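Tyrosine-protein phosphatase non-receptor type 18 (Homo sapiens, PDB 2OC3) removes phosphate from phosphotyrosine in proteins, autophosphorylated tyrosine kinases among them, through this catalytic domain of the classical protein tyrosine phosphatase fold. Local coordinates at residues W170-L180 / V191-W199; T245-L253 / Y289-C297. All blocks are in the same frame, centred on the assembly; numbering follows the deposited sequence. Where two conformers were deposited one is given.

In the fold
Interaction 1 pairs neighbouring strands of the large mixed sheet. Interaction 2 packs helix 238-254 against helix 282-296. They share no secondary-structure element, and their centres lie about 20 Å apart; the nearest atoms are about 8 Å apart without touching. Helix 209-222 lies beside both: L194 of interaction 1 touches A218, and M295 of interaction 2 touches L212. Interaction 1 is mixed in burial, with a mostly buried strand ladder and more exposed ends at W170 and S198. Backbone bonds and an arginine-glutamine network hold it. Interaction 2 is a buried contact of smaller area. It relies on methionine, valine, leucine and phenylalanine side chains.

Interaction 1. Residues W170-L180 / V191-W199; sequences WLNEDIMLRTL and VYQLQYMSW
R178 reaches across to Q193 and Q195. Its NH1 donates to Q193 OE1 at 2.8 Å and to Q195 OE1 at 2.9 Å. NH2 adds a longer bond to the same Q195 oxygen, so two nitrogens grip one atom end-on. All three bonds lie close to the guanidinium plane, while the amides are turned 41° and 46° from it. E168 forms a salt bridge with NE. With the two glutamines it probably fixes the rotation of the group. S198 OG donates to D174 OD1 at 2.6 Å, from above the carboxylate plane.

The backbone bonds form an antiparallel ladder. M176 with Q195, R178 with Q193 and L180 with V191 are hydrogen-bonded pairs. M197 N to D174 O, 2.8 Å, extends it.

Apolar contacts lie on the L177 and L194 face and past the strand end. L194 CD2 meets L177 CD1 at 3.7 Å, and L171 CD1 at the same distance. M197 CG, anti to the carbonyl carbon (chi1 -56°), lies 3.6 Å from W170 CZ3. Bends at chi2 and chi3 carry CE to W170 CH2, and the sulfur makes an oblique Met-aromatic contact.

This is a beta hairpin of strands 175-184 and 187-196, within the mixed sheet of the classical phosphatase domain.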
loop_
_atom_site.group_PDB
_atom_site.type_symbol
_atom_site.label_atom_id
_atom_site.label_comp_id
_atom_site.label_asym_id
_atom_site.label_seq_id
_atom_site.Cartn_x
_atom_site.Cartn_y
_atom_site.Cartn_z
ATOM N N TRP A 170 -15.960 -4.126 -12.785
ATOM C CA TRP A 170 -15.879 -5.022 -11.651
ATOM C C TRP A 170 -15.203 -6.325 -12.044
ATOM O O TRP A 170 -15.688 -7.036 -12.934
ATOM C CB TRP A 170 -17.252 -5.300 -11.049
ATOM C CG TRP A 170 -17.844 -4.120 -10.366
ATOM C CD1 TRP A 170 -18.464 -3.053 -10.944
ATOM C CD2 TRP A 170 -17.848 -3.855 -8.952
ATOM N NE1 TRP A 170 -18.856 -2.164 -9.992
ATOM C CE2 TRP A 170 -18.494 -2.627 -8.752
ATOM C CE3 TRP A 170 -17.378 -4.560 -7.837
ATOM C CZ2 TRP A 170 -18.672 -2.069 -7.481
ATOM C CZ3 TRP A 170 -17.568 -4.017 -6.578
ATOM C CH2 TRP A 170 -18.226 -2.801 -6.407
ATOM N N LEU A 171 -14.056 -6.649 -11.448
ATOM C CA LEU A 171 -13.380 -7.921 -11.765
ATOM C C LEU A 171 -14.052 -9.126 -11.102
ATOM O O LEU A 171 -13.984 -10.259 -11.597
ATOM C CB LEU A 171 -11.903 -7.852 -11.341
ATOM C CG LEU A 171 -11.110 -6.679 -11.935
ATOM C CD1 LEU A 171 -9.634 -6.833 -11.557
ATOM C CD2 LEU A 171 -11.288 -6.570 -13.467
ATOM N N ASN A 172 -14.639 -8.869 -9.931
ATOM C CA ASN A 172 -15.421 -9.819 -9.143
ATOM C C ASN A 172 -16.254 -8.985 -8.144
ATOM O O ASN A 172 -16.217 -7.752 -8.217
ATOM C CB ASN A 172 -14.527 -10.846 -8.493
ATOM C CG ASN A 172 -13.518 -10.230 -7.571
ATOM O OD1 ASN A 172 -13.872 -9.427 -6.726
ATOM N ND2 ASN A 172 -12.255 -10.628 -7.705
ATOM N N GLU A 173 -17.032 -9.601 -7.261
ATOM C CA GLU A 173 -17.948 -8.791 -6.448
ATOM C C GLU A 173 -17.259 -7.839 -5.478
ATOM O O GLU A 173 -17.889 -6.911 -4.927
ATOM C CB GLU A 173 -18.982 -9.641 -5.682
ATOM C CG GLU A 173 -18.426 -10.533 -4.641
ATOM C CD GLU A 173 -19.506 -11.270 -3.842
ATOM O OE1 GLU A 173 -20.130 -10.652 -2.939
ATOM O OE2 GLU A 173 -19.721 -12.468 -4.122
ATOM N N ASP A 174 -15.951 -8.052 -5.258
ATOM C CA ASP A 174 -15.212 -7.272 -4.272
ATOM C C ASP A 174 -14.177 -6.313 -4.849
ATOM O O ASP A 174 -13.594 -5.542 -4.073
ATOM C CB ASP A 174 -14.509 -8.223 -3.301
ATOM C CG ASP A 174 -15.506 -9.061 -2.533
ATOM O OD1 ASP A 174 -16.406 -8.481 -1.898
ATOM O OD2 ASP A 174 -15.475 -10.313 -2.649
ATOM N N ILE A 175 -13.921 -6.345 -6.152
ATOM C CA ILE A 175 -12.817 -5.569 -6.727
ATOM C C ILE A 175 -13.261 -4.770 -7.939
ATOM O O ILE A 175 -13.790 -5.368 -8.921
ATOM C CB ILE A 175 -11.647 -6.470 -7.203
ATOM C CG1 ILE A 175 -11.167 -7.401 -6.100
ATOM C CG2 ILE A 175 -10.485 -5.638 -7.721
ATOM C CD1 ILE A 175 -10.690 -6.810 -4.835
ATOM N N MET A 176 -13.029 -3.462 -7.879
ATOM C CA MET A 176 -13.262 -2.510 -8.962
ATOM C C MET A 176 -11.922 -2.192 -9.626
ATOM O O MET A 176 -10.906 -1.994 -8.924
ATOM C CB MET A 176 -13.896 -1.246 -8.396
ATOM C CG MET A 176 -13.822 -0.026 -9.257
ATOM S SD MET A 176 -14.795 -0.196 -10.726
ATOM C CE MET A 176 -16.410 0.105 -10.073
ATOM N N LEU A 177 -11.906 -2.088 -10.952
ATOM C CA LEU A 177 -10.746 -1.620 -11.730
ATOM C C LEU A 177 -11.169 -0.389 -12.484
ATOM O O LEU A 177 -12.047 -0.458 -13.334
ATOM C CB LEU A 177 -10.287 -2.674 -12.712
ATOM C CG LEU A 177 -9.140 -2.266 -13.674
ATOM C CD1 LEU A 177 -7.858 -1.899 -12.983
ATOM C CD2 LEU A 177 -8.842 -3.357 -14.720
ATOM N N ARG A 178 -10.544 0.771 -12.208
ATOM C CA ARG A 178 -10.731 1.989 -12.930
ATOM C C ARG A 178 -9.543 2.278 -13.826
ATOM O O ARG A 178 -8.395 2.183 -13.407
ATOM C CB ARG A 178 -10.953 3.167 -11.987
ATOM C CG ARG A 178 -12.104 2.981 -10.990
ATOM C CD ARG A 178 -12.526 4.263 -10.328
ATOM N NE ARG A 178 -13.705 4.048 -9.470
ATOM C CZ ARG A 178 -13.634 3.590 -8.226
ATOM N NH1 ARG A 178 -12.482 3.373 -7.648
ATOM N NH2 ARG A 178 -14.745 3.363 -7.517
ATOM N N THR A 179 -9.815 2.657 -15.062
ATOM C CA THR A 179 -8.816 3.039 -16.017
ATOM C C THR A 179 -8.902 4.552 -16.067
ATOM O O THR A 179 -9.962 5.125 -16.427
ATOM C CB THR A 179 -9.154 2.449 -17.407
ATOM O OG1 THR A 179 -9.286 1.019 -17.284
ATOM C CG2 THR A 179 -8.074 2.795 -18.427
ATOM N N LEU A 180 -7.809 5.220 -15.685
ATOM C CA LEU A 180 -7.783 6.647 -15.563
ATOM C C LEU A 180 -6.824 7.221 -16.589
ATOM O O LEU A 180 -5.824 6.587 -16.931
ATOM C CB LEU A 180 -7.263 7.046 -14.175
ATOM C CG LEU A 180 -8.033 6.495 -12.993
ATOM C CD1 LEU A 180 -7.388 6.935 -11.631
ATOM C CD2 LEU A 180 -9.483 6.985 -13.053
ATOM N N VAL A 191 -3.225 5.501 -15.829
ATOM C CA VAL A 191 -3.027 4.978 -14.464
ATOM C C VAL A 191 -4.226 4.086 -14.167
ATOM O O VAL A 191 -5.380 4.492 -14.369
ATOM C CB VAL A 191 -2.904 6.078 -13.413
ATOM C CG1 VAL A 191 -2.797 5.471 -12.001
ATOM C CG2 VAL A 191 -1.645 6.947 -13.728
ATOM N N TYR A 192 -3.946 2.854 -13.777
ATOM C CA TYR A 192 -4.975 1.923 -13.340
ATOM C C TYR A 192 -5.111 1.953 -11.845
ATOM O O TYR A 192 -4.077 1.922 -11.150
ATOM C CB TYR A 192 -4.622 0.511 -13.797
ATOM C CG TYR A 192 -4.698 0.341 -15.323
ATOM C CD1 TYR A 192 -5.908 0.046 -15.921
ATOM C CD2 TYR A 192 -3.599 0.499 -16.135
ATOM C CE1 TYR A 192 -6.031 -0.091 -17.310
ATOM C CE2 TYR A 192 -3.698 0.369 -17.561
ATOM C CZ TYR A 192 -4.931 0.057 -18.113
ATOM O OH TYR A 192 -5.071 -0.085 -19.503
ATOM N N GLN A 193 -6.347 1.979 -11.361
ATOM C CA GLN A 193 -6.630 1.914 -9.917
ATOM C C GLN A 193 -7.508 0.729 -9.605
ATOM O O GLN A 193 -8.593 0.568 -10.196
ATOM C CB GLN A 193 -7.335 3.178 -9.465
ATOM C CG GLN A 193 -7.621 3.255 -7.949
ATOM C CD GLN A 193 -8.972 3.833 -7.603
ATOM O OE1 GLN A 193 -9.859 3.888 -8.446
ATOM N NE2 GLN A 193 -9.128 4.317 -6.371
ATOM N N LEU A 194 -7.027 -0.124 -8.716
ATOM C CA LEU A 194 -7.788 -1.230 -8.241
ATOM C C LEU A 194 -8.279 -0.903 -6.857
ATOM O O LEU A 194 -7.479 -0.463 -6.045
ATOM C CB LEU A 194 -6.955 -2.481 -8.207
ATOM C CG LEU A 194 -6.596 -3.125 -9.549
ATOM C CD1 LEU A 194 -5.227 -3.871 -9.535
ATOM C CD2 LEU A 194 -7.704 -4.044 -9.988
ATOM N N GLN A 195 -9.569 -1.087 -6.591
ATOM C CA GLN A 195 -10.140 -0.738 -5.297
ATOM C C GLN A 195 -10.834 -1.951 -4.728
ATOM O O GLN A 195 -11.681 -2.546 -5.368
ATOM C CB GLN A 195 -11.140 0.423 -5.402
ATOM C CG GLN A 195 -11.579 0.890 -3.988
ATOM C CD GLN A 195 -12.659 1.937 -3.972
ATOM O OE1 GLN A 195 -13.125 2.403 -5.023
ATOM N NE2 GLN A 195 -13.075 2.319 -2.753
ATOM N N TYR A 196 -10.447 -2.354 -3.533
ATOM C CA TYR A 196 -11.086 -3.425 -2.772
ATOM C C TYR A 196 -12.300 -2.779 -2.093
ATOM O O TYR A 196 -12.167 -1.738 -1.418
ATOM C CB TYR A 196 -10.099 -4.019 -1.732
ATOM C CG TYR A 196 -10.532 -5.365 -1.264
ATOM C CD1 TYR A 196 -9.951 -6.500 -1.767
ATOM C CD2 TYR A 196 -11.573 -5.526 -0.359
ATOM C CE1 TYR A 196 -10.397 -7.768 -1.387
ATOM C CE2 TYR A 196 -12.025 -6.772 0.014
ATOM C CZ TYR A 196 -11.432 -7.886 -0.498
ATOM O OH TYR A 196 -11.910 -9.155 -0.134
ATOM N N MET A 197 -13.488 -3.362 -2.328
ATOM C CA MET A 197 -14.755 -2.660 -2.088
ATOM C C MET A 197 -15.516 -3.092 -0.841
ATOM O O MET A 197 -16.491 -2.425 -0.499
ATOM C CB MET A 197 -15.701 -2.833 -3.303
ATOM C CG MET A 197 -15.089 -2.370 -4.596
ATOM S SD MET A 197 -14.633 -0.644 -4.655
ATOM C CE MET A 197 -16.295 0.079 -4.757
ATOM N N SER A 198 -15.069 -4.152 -0.160
ATOM C CA SER A 198 -15.824 -4.758 0.934
ATOM C C SER A 198 -14.997 -5.163 2.143
ATOM O O SER A 198 -15.429 -5.983 2.939
ATOM C CB SER A 198 -16.535 -5.982 0.389
ATOM O OG SER A 198 -15.551 -6.908 -0.038
ATOM N N TRP A 199 -13.795 -4.617 2.312
ATOM C CA TRP A 199 -13.018 -4.974 3.476
ATOM C C TRP A 199 -13.769 -4.583 4.753
ATOM O O TRP A 199 -14.162 -3.427 4.917
ATOM C CB TRP A 199 -11.635 -4.345 3.444
ATOM C CG TRP A 199 -10.642 -5.044 4.347
ATOM C CD1 TRP A 199 -10.666 -5.116 5.707
ATOM C CD2 TRP A 199 -9.458 -5.710 3.930
ATOM N NE1 TRP A 199 -9.555 -5.793 6.167
ATOM C CE2 TRP A 199 -8.805 -6.176 5.090
ATOM C CE3 TRP A 199 -8.887 -5.969 2.676
ATOM C CZ2 TRP A 199 -7.593 -6.896 5.026
ATOM C CZ3 TRP A 199 -7.685 -6.665 2.608
ATOM C CH2 TRP A 199 -7.056 -7.119 3.781
HETATM O O HOH W 1 -15.675 3.686 -4.940
#

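Interaction 2. Residues T245-L253 / Y289-C297; sequences TVDYVRQLL and YHTVAQMFC
M295 is the knob of this helix pair. It enters a hole formed by V246, V249, R250 and L253. Two conformers were modelled, so the tip is less certain. In one of them CE comes within 3.5 Å of R250 CA, and SD lies 3.8 Å from R250 CB. M295 also touches L212 of helix 209-222.

L253 closes the hole at its C-terminal end, one turn on from V249. Its CD2 faces M295 CE at 3.9 Å in that conformer, the side chains running past each other in opposite directions. CD1 lies 3.9 Å from F296 CE1.

V249 faces the second helix through CG1, which stands anti to the backbone N (chi1 178°). This methyl meets F296 CZ at 3.8 Å and V292 CG1 at 4.0 Å. V292 CG1 also lies over one face of the F296 ring, offset toward its rim. With F296 cut back to an alanine, V249 CG1, L253 CD1 and V292 CG1 would probably lose their ring partner, and a gap would open between the helices.

The axes are 10.4 Å apart and cross at -22°. Side-chain contacts are apolar, R250 and T291 joining through carbon atoms, so the pair probably depends on shape and burial rather than directed bonds.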
loop_
_atom_site.group_PDB
_atom_site.type_symbol
_atom_site.label_atom_id
_atom_site.label_comp_id
_atom_site.label_asym_id
_atom_site.label_seq_id
_atom_site.Cartn_x
_atom_site.Cartn_y
_atom_site.Cartn_z
ATOM N N THR A 245 2.749 -7.472 1.410
ATOM C CA THR A 245 3.370 -8.742 1.780
ATOM C C THR A 245 2.897 -9.863 0.846
ATOM O O THR A 245 3.704 -10.716 0.432
ATOM C CB THR A 245 3.068 -9.124 3.244
ATOM O OG1 THR A 245 3.551 -8.087 4.107
ATOM C CG2 THR A 245 3.747 -10.447 3.598
ATOM N N VAL A 246 1.611 -9.877 0.499
ATOM C CA VAL A 246 1.100 -10.903 -0.394
ATOM C C VAL A 246 1.818 -10.798 -1.748
ATOM O O VAL A 246 2.252 -11.800 -2.346
ATOM C CB VAL A 246 -0.432 -10.762 -0.561
ATOM C CG1 VAL A 246 -0.960 -11.637 -1.746
ATOM C CG2 VAL A 246 -1.143 -11.073 0.740
ATOM N N ASP A 247 1.976 -9.581 -2.241
ATOM C CA ASP A 247 2.646 -9.406 -3.518
ATOM C C ASP A 247 4.099 -9.797 -3.423
ATOM O O ASP A 247 4.618 -10.423 -4.357
ATOM C CB ASP A 247 2.595 -7.965 -4.014
ATOM C CG ASP A 247 3.301 -7.806 -5.335
ATOM O OD1 ASP A 247 2.686 -8.178 -6.359
ATOM O OD2 ASP A 247 4.436 -7.319 -5.360
ATOM N N TYR A 248 4.798 -9.378 -2.364
ATOM C CA TYR A 248 6.207 -9.761 -2.162
ATOM C C TYR A 248 6.368 -11.298 -2.205
ATOM O O TYR A 248 7.244 -11.846 -2.921
ATOM C CB TYR A 248 6.684 -9.176 -0.837
ATOM C CG TYR A 248 8.154 -9.372 -0.515
ATOM C CD1 TYR A 248 9.054 -8.322 -0.666
ATOM C CD2 TYR A 248 8.606 -10.562 0.049
ATOM C CE1 TYR A 248 10.400 -8.477 -0.328
ATOM C CE2 TYR A 248 9.947 -10.721 0.383
ATOM C CZ TYR A 248 10.821 -9.677 0.177
ATOM O OH TYR A 248 12.163 -9.785 0.523
ATOM N N VAL A 249 5.550 -11.999 -1.426
ATOM C CA VAL A 249 5.630 -13.464 -1.363
ATOM C C VAL A 249 5.267 -14.077 -2.716
ATOM O O VAL A 249 5.904 -15.054 -3.166
ATOM C CB VAL A 249 4.818 -14.033 -0.205
ATOM C CG1 VAL A 249 4.888 -15.585 -0.204
ATOM C CG2 VAL A 249 5.321 -13.454 1.113
ATOM N N ARG A 250 4.292 -13.511 -3.405
ATOM C CA ARG A 250 3.922 -14.031 -4.715
ATOM C C ARG A 250 5.047 -13.827 -5.709
ATOM O O ARG A 250 5.262 -14.687 -6.562
ATOM C CB ARG A 250 2.654 -13.350 -5.205
ATOM C CG ARG A 250 2.103 -13.914 -6.503
ATOM C CD ARG A 250 0.697 -13.432 -6.762
ATOM N NE ARG A 250 0.240 -13.905 -8.075
ATOM C CZ ARG A 250 0.498 -13.281 -9.217
ATOM N NH1 ARG A 250 1.150 -12.141 -9.287
ATOM N NH2 ARG A 250 0.046 -13.809 -10.360
ATOM N N GLN A 251 5.765 -12.720 -5.645
ATOM C CA GLN A 251 6.891 -12.505 -6.535
ATOM C C GLN A 251 7.987 -13.530 -6.252
ATOM O O GLN A 251 8.584 -14.061 -7.209
ATOM C CB GLN A 251 7.416 -11.099 -6.417
ATOM C CG GLN A 251 6.423 -10.063 -6.958
ATOM C CD GLN A 251 6.049 -10.306 -8.420
ATOM O OE1 GLN A 251 5.059 -10.979 -8.756
ATOM N NE2 GLN A 251 6.855 -9.737 -9.294
ATOM N N LEU A 252 8.252 -13.836 -4.990
ATOM C CA LEU A 252 9.221 -14.910 -4.667
ATOM C C LEU A 252 8.771 -16.223 -5.284
ATOM O O LEU A 252 9.560 -16.968 -5.874
ATOM C CB LEU A 252 9.382 -15.106 -3.159
ATOM C CG LEU A 252 10.077 -13.992 -2.375
ATOM C CD1 LEU A 252 10.089 -14.366 -0.869
ATOM C CD2 LEU A 252 11.474 -13.689 -2.939
ATOM N N LEU A 253 7.496 -16.538 -5.155
ATOM C CA LEU A 253 6.963 -17.813 -5.639
ATOM C C LEU A 253 7.105 -17.917 -7.146
ATOM O O LEU A 253 7.601 -18.931 -7.681
ATOM C CB LEU A 253 5.490 -17.929 -5.259
ATOM C CG LEU A 253 4.760 -19.218 -5.591
ATOM C CD1 LEU A 253 5.359 -20.363 -4.795
ATOM C CD2 LEU A 253 3.284 -19.045 -5.283
ATOM N N TYR A 289 -1.310 -15.413 6.482
ATOM C CA TYR A 289 -0.984 -16.825 6.500
ATOM C C TYR A 289 -1.898 -17.675 5.642
ATOM O O TYR A 289 -1.421 -18.494 4.883
ATOM C CB TYR A 289 -0.923 -17.392 7.933
ATOM C CG TYR A 289 0.485 -17.587 8.444
ATOM C CD1 TYR A 289 1.125 -16.570 9.137
ATOM C CD2 TYR A 289 1.186 -18.759 8.205
ATOM C CE1 TYR A 289 2.410 -16.713 9.597
ATOM C CE2 TYR A 289 2.500 -18.930 8.697
ATOM C CZ TYR A 289 3.098 -17.882 9.385
ATOM O OH TYR A 289 4.382 -17.963 9.878
ATOM N N HIS A 290 -3.200 -17.437 5.728
ATOM C CA HIS A 290 -4.188 -18.160 4.934
ATOM C C HIS A 290 -3.925 -17.941 3.434
ATOM O O HIS A 290 -3.948 -18.888 2.613
ATOM C CB HIS A 290 -5.587 -17.651 5.290
ATOM C CG HIS A 290 -6.723 -18.431 4.697
ATOM N ND1 HIS A 290 -6.561 -19.502 3.843
ATOM C CD2 HIS A 290 -8.058 -18.270 4.846
ATOM C CE1 HIS A 290 -7.749 -19.976 3.505
ATOM N NE2 HIS A 290 -8.675 -19.245 4.098
ATOM N N THR A 291 -3.651 -16.686 3.073
ATOM C CA THR A 291 -3.411 -16.289 1.691
ATOM C C THR A 291 -2.162 -16.960 1.142
ATOM O O THR A 291 -2.174 -17.493 0.018
ATOM C CB THR A 291 -3.285 -14.753 1.552
ATOM O OG1 THR A 291 -4.446 -14.115 2.123
ATOM C CG2 THR A 291 -3.155 -14.352 0.098
ATOM N N VAL A 292 -1.083 -16.940 1.923
ATOM C CA VAL A 292 0.181 -17.521 1.487
ATOM C C VAL A 292 0.057 -19.054 1.355
ATOM O O VAL A 292 0.527 -19.615 0.364
ATOM C CB VAL A 292 1.337 -17.086 2.425
ATOM C CG1 VAL A 292 2.599 -17.875 2.133
ATOM C CG2 VAL A 292 1.588 -15.559 2.265
ATOM N N ALA A 293 -0.595 -19.700 2.319
ATOM C CA ALA A 293 -0.846 -21.156 2.259
ATOM C C ALA A 293 -1.607 -21.509 0.983
ATOM O O ALA A 293 -1.260 -22.478 0.287
ATOM C CB ALA A 293 -1.613 -21.622 3.509
ATOM N N GLN A 294 -2.613 -20.699 0.648
ATOM C CA GLN A 294 -3.402 -20.925 -0.563
ATOM C C GLN A 294 -2.553 -20.762 -1.823
ATOM O O GLN A 294 -2.647 -21.572 -2.760
ATOM C CB GLN A 294 -4.607 -20.016 -0.599
ATOM C CG GLN A 294 -5.288 -20.018 -1.920
ATOM C CD GLN A 294 -6.678 -19.492 -1.862
ATOM O OE1 GLN A 294 -7.322 -19.511 -0.805
ATOM N NE2 GLN A 294 -7.168 -19.025 -3.011
ATOM N N MET A 295 -1.710 -19.734 -1.856
ATOM C CA MET A 295 -0.800 -19.562 -2.989
ATOM C C MET A 295 0.146 -20.736 -3.119
ATOM O O MET A 295 0.474 -21.132 -4.222
ATOM C CB MET A 295 0.037 -18.291 -2.844
ATOM C CG MET A 295 -0.741 -17.010 -2.842
ATOM S SD MET A 295 0.272 -15.551 -3.233
ATOM C CE MET A 295 1.899 -16.217 -2.972
ATOM N N PHE A 296 0.588 -21.276 -1.989
ATOM C CA PHE A 296 1.557 -22.386 -1.984
ATOM C C PHE A 296 0.860 -23.720 -2.286
ATOM O O PHE A 296 1.537 -24.724 -2.529
ATOM C CB PHE A 296 2.303 -22.447 -0.641
ATOM C CG PHE A 296 3.330 -21.359 -0.447
ATOM C CD1 PHE A 296 3.467 -20.314 -1.344
ATOM C CD2 PHE A 296 4.147 -21.369 0.654
ATOM C CE1 PHE A 296 4.419 -19.320 -1.128
ATOM C CE2 PHE A 296 5.082 -20.379 0.866
ATOM C CZ PHE A 296 5.217 -19.359 -0.043
ATOM N N CYS A 297 -0.477 -23.689 -2.297
ATOM C CA CYS A 297 -1.372 -24.818 -2.603
ATOM C C CYS A 297 -1.329 -25.890 -1.527
ATOM O O CYS A 297 -2.330 -26.111 -0.835
ATOM C CB CYS A 297 -1.104 -25.406 -3.995
ATOM S SG CYS A 297 -1.530 -24.270 -5.345
#